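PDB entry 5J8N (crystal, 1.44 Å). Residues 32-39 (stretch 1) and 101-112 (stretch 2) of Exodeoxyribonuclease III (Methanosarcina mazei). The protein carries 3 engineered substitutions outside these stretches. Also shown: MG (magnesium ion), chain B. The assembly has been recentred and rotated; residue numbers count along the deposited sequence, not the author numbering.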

# COMPACT_ATOMS: atom_id res chain seq x y z
N ASP A 32 8.07 1.68 13.10
CA ASP A 32 7.04 2.32 13.91
C ASP A 32 5.62 1.99 13.43
O ASP A 32 4.71 1.94 14.24
CB ASP A 32 7.22 3.84 13.90
CG ASP A 32 8.56 4.23 14.48
OD1 ASP A 32 8.68 4.21 15.72
OD2 ASP A 32 9.50 4.51 13.73
N ILE A 33 5.48 1.80 12.14
CA ILE A 33 4.21 1.45 11.53
C ILE A 33 4.44 0.39 10.53
O ILE A 33 5.38 0.48 9.72
CB ILE A 33 3.55 2.69 10.88
CG1 ILE A 33 3.36 3.82 11.90
CG2 ILE A 33 2.22 2.28 10.21
CD1 ILE A 33 2.85 5.14 11.24
N VAL A 34 3.63 -0.68 10.59
CA VAL A 34 3.70 -1.79 9.61
C VAL A 34 2.29 -1.92 9.02
O VAL A 34 1.33 -2.21 9.76
CB VAL A 34 4.09 -3.10 10.30
CG1 VAL A 34 4.09 -4.28 9.29
CG2 VAL A 34 5.47 -2.98 10.98
N CYS A 35 2.19 -1.68 7.74
CA CYS A 35 0.92 -1.81 7.01
C CYS A 35 0.97 -3.06 6.16
O CYS A 35 1.96 -3.27 5.42
CB CYS A 35 0.64 -0.60 6.11
SG CYS A 35 0.31 0.91 7.05
N VAL A 36 -0.09 -3.86 6.19
CA VAL A 36 -0.19 -5.06 5.34
C VAL A 36 -1.43 -4.93 4.47
O VAL A 36 -2.50 -4.40 4.89
CB VAL A 36 -0.20 -6.37 6.16
CG1 VAL A 36 1.18 -6.58 6.82
CG2 VAL A 36 -1.33 -6.44 7.16
N GLN A 37 -1.30 -5.40 3.23
CA GLN A 37 -2.44 -5.51 2.30
C GLN A 37 -2.63 -6.94 1.87
O GLN A 37 -1.72 -7.77 1.80
CB GLN A 37 -2.28 -4.61 1.08
CG GLN A 37 -2.04 -3.15 1.47
CD GLN A 37 -0.57 -2.86 1.64
OE1 GLN A 37 0.27 -3.43 0.94
NE2 GLN A 37 -0.24 -1.95 2.54
N GLU A 38 -3.89 -7.20 1.52
CA GLU A 38 -4.35 -8.50 1.06
C GLU A 38 -4.09 -9.57 2.13
O GLU A 38 -3.41 -10.57 1.94
CB GLU A 38 -3.78 -8.94 -0.30
CG GLU A 38 -4.68 -10.05 -0.88
CD GLU A 38 -4.24 -10.58 -2.17
OE1 GLU A 38 -3.07 -10.44 -2.55
OE2 GLU A 38 -5.07 -11.25 -2.82
N THR A 39 -4.76 -9.38 3.26
CA THR A 39 -4.63 -10.29 4.37
C THR A 39 -5.34 -11.59 4.08
O THR A 39 -5.01 -12.65 4.62
CB THR A 39 -5.21 -9.71 5.68
OG1 THR A 39 -6.63 -9.51 5.48
CG2 THR A 39 -4.51 -8.38 6.01
N ASP A 101 -5.29 7.97 12.00
CA ASP A 101 -4.71 9.32 12.15
C ASP A 101 -3.72 9.28 13.27
O ASP A 101 -4.02 8.71 14.34
CB ASP A 101 -5.79 10.36 12.45
CG ASP A 101 -6.76 10.56 11.30
OD1 ASP A 101 -6.70 9.83 10.29
OD2 ASP A 101 -7.53 11.51 11.40
N TYR A 102 -2.59 9.95 13.07
CA TYR A 102 -1.63 10.18 14.16
C TYR A 102 -1.49 11.67 14.42
O TYR A 102 -2.09 12.50 13.69
CB TYR A 102 -0.29 9.52 13.82
CG TYR A 102 -0.47 8.05 13.64
CD1 TYR A 102 -0.52 7.19 14.76
CD2 TYR A 102 -0.66 7.49 12.38
CE1 TYR A 102 -0.79 5.82 14.61
CE2 TYR A 102 -0.90 6.13 12.21
CZ TYR A 102 -0.95 5.30 13.33
OH TYR A 102 -1.24 3.96 13.19
N GLU A 103 -0.75 12.05 15.47
CA GLU A 103 -0.67 13.47 15.78
C GLU A 103 -0.09 14.24 14.60
O GLU A 103 -0.52 15.36 14.37
CB GLU A 103 0.18 13.75 17.03
CG GLU A 103 -0.36 13.16 18.32
CD GLU A 103 -1.62 13.83 18.81
OE1 GLU A 103 -2.05 14.84 18.20
OE2 GLU A 103 -2.21 13.33 19.79
N ASP A 104 0.83 13.64 13.86
CA ASP A 104 1.56 14.38 12.83
C ASP A 104 1.07 14.16 11.40
O ASP A 104 1.48 14.90 10.49
CB ASP A 104 3.04 14.00 12.89
CG ASP A 104 3.72 14.48 14.17
OD1 ASP A 104 3.78 15.71 14.34
OD2 ASP A 104 4.15 13.61 14.95
N PHE A 105 0.17 13.21 11.17
CA PHE A 105 -0.30 12.97 9.81
C PHE A 105 -1.42 11.97 9.84
O PHE A 105 -1.59 11.23 10.82
CB PHE A 105 0.83 12.43 8.89
CG PHE A 105 1.48 11.13 9.37
CD1 PHE A 105 2.52 11.20 10.28
CD2 PHE A 105 1.03 9.90 8.94
CE1 PHE A 105 3.13 10.03 10.75
CE2 PHE A 105 1.66 8.71 9.38
CZ PHE A 105 2.69 8.78 10.28
N VAL A 106 -2.15 11.93 8.73
CA VAL A 106 -3.18 10.94 8.46
C VAL A 106 -2.58 9.81 7.60
O VAL A 106 -1.98 10.13 6.56
CB VAL A 106 -4.35 11.55 7.71
CG1 VAL A 106 -5.38 10.50 7.29
CG2 VAL A 106 -5.03 12.67 8.58
N LEU A 107 -2.77 8.55 7.99
CA LEU A 107 -2.29 7.42 7.22
C LEU A 107 -3.44 6.67 6.58
O LEU A 107 -4.37 6.24 7.27
CB LEU A 107 -1.53 6.48 8.11
CG LEU A 107 -1.02 5.20 7.45
CD1 LEU A 107 0.02 5.46 6.32
CD2 LEU A 107 -0.34 4.29 8.52
N LEU A 108 -3.37 6.52 5.26
CA LEU A 108 -4.35 5.70 4.53
C LEU A 108 -3.63 4.48 4.00
O LEU A 108 -2.69 4.62 3.21
CB LEU A 108 -4.98 6.49 3.36
CG LEU A 108 -5.58 7.87 3.75
CD1 LEU A 108 -6.18 8.52 2.50
CD2 LEU A 108 -6.59 7.78 4.90
N ASN A 109 -4.08 3.30 4.41
CA ASN A 109 -3.51 2.03 4.01
C ASN A 109 -4.48 1.36 3.04
O ASN A 109 -5.63 1.11 3.42
CB ASN A 109 -3.30 1.20 5.27
CG ASN A 109 -2.80 -0.21 4.97
OD1 ASN A 109 -2.34 -0.46 3.86
ND2 ASN A 109 -2.80 -1.11 5.98
N ILE A 110 -4.06 1.14 1.81
CA ILE A 110 -5.00 0.75 0.75
C ILE A 110 -4.54 -0.41 -0.11
O ILE A 110 -3.37 -0.42 -0.55
CB ILE A 110 -5.30 1.97 -0.18
CG1 ILE A 110 -5.67 3.21 0.67
CG2 ILE A 110 -6.41 1.64 -1.20
CD1 ILE A 110 -5.89 4.47 -0.17
N TYR A 111 -5.44 -1.35 -0.34
CA TYR A 111 -5.25 -2.42 -1.31
C TYR A 111 -6.12 -2.06 -2.52
O TYR A 111 -7.31 -2.36 -2.55
CB TYR A 111 -5.65 -3.79 -0.70
CG TYR A 111 -5.54 -4.95 -1.63
CD1 TYR A 111 -4.46 -5.08 -2.48
CD2 TYR A 111 -6.54 -5.90 -1.70
CE1 TYR A 111 -4.37 -6.14 -3.40
CE2 TYR A 111 -6.42 -7.01 -2.57
CZ TYR A 111 -5.33 -7.10 -3.43
OH TYR A 111 -5.21 -8.15 -4.32
N PHE A 112 -5.53 -1.37 -3.49
CA PHE A 112 -6.35 -0.92 -4.64
C PHE A 112 -6.72 -2.14 -5.49
O PHE A 112 -5.98 -3.14 -5.52
CB PHE A 112 -5.58 0.07 -5.49
CG PHE A 112 -5.38 1.42 -4.85
CD1 PHE A 112 -4.30 1.73 -4.06
CD2 PHE A 112 -6.32 2.41 -5.11
CE1 PHE A 112 -4.15 3.02 -3.49
CE2 PHE A 112 -6.18 3.69 -4.59
CZ PHE A 112 -5.06 4.00 -3.79
MG MG B . -2.09 -11.08 -4.23
O HOH W 1 -7.46 -9.63 -4.72
O HOH W 2 -3.80 -12.02 -4.92
O HOH W 3 -2.70 -9.19 -5.03
O HOH W 4 -1.13 -11.58 -5.93
O HOH W 5 -0.28 -10.26 -3.58

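Two β-strands can pack mainly through their side chains, without backbone-to-backbone hydrogen bonds, and the chemistry of such a contact often changes along its length. Exodeoxyribonuclease III from Methanosarcina mazei offers a compact example. Strand 33-37 and strand 106-111 run in nearly the same direction, their axes 24° apart and 7.1 Å apart at closest approach. No backbone-to-backbone hydrogen bond links them. The CA atoms of Cys 35 and Asn 109 lie 6.6 Å apart, and those of Gln 37 and Tyr 111 5.5 Å, so the main chains are nearer at the latter pair. Alternation does the rest: Ile 33, Cys 35 and Gln 37 point their CA-to-CB bonds toward the other stretch, as do Leu 107, Asn 109 and Tyr 111, whereas Val 34, Val 36, Leu 108 and Ile 110 point away. Together the stretches bury 468 Å².

The first part of the contact is apolar. Ile 33, in an m,t rotamer, extends CD1 to 3.8 Å from CZ of Phe 105, near the plane of that ring and at its edge; the same CD1 lies 4.0 Å from CE2 of Tyr 102. CG2 of Ile 33 makes the closest approach to Leu 107, 3.7 Å from its CD2, and CD1 of Ile 33 is also within 4.3 Å of CD2 of Leu 107. That leucine methyl also meets sulfur, since SG of Cys 35 is 3.7 Å from CD2 of Leu 107. Branched aliphatic chains and a small thiol suit this buried, close-packed site.

Further along, amides take over. NE2 of Gln 37 donates to OD1 of Asn 109 at 2.9 Å, with a nearly straight angle of 170°. The glutamine chain bends at chi2 (89°, p) to bring its amide there. The two strands also bring CB of Gln 37 to 3.9 Å from CB of Tyr 111. Asn 109 answers with its other amide atom: ND2 of Asn 109 donates a weak hydrogen bond to the backbone O of Val 36 at 3.5 Å. A primary amide suits such a place because it can accept and donate at once; both nitrogens also find hydrogen bonds elsewhere in the structure.

Beyond strand 33-37, the contact ends at a metal site. CB of Glu 38 sits over one face of the Tyr 111 ring, 4.0 Å from its centroid, in a CH-π contact. The extended t,t side chain carries OE1 of Glu 38 to the magnesium ion at 2.0 Å. Water then ties the tyrosine to the same site: water 3, a magnesium ligand at 2.1 Å, hydrogen-bonds to OH of Tyr 111 at 2.8 Å.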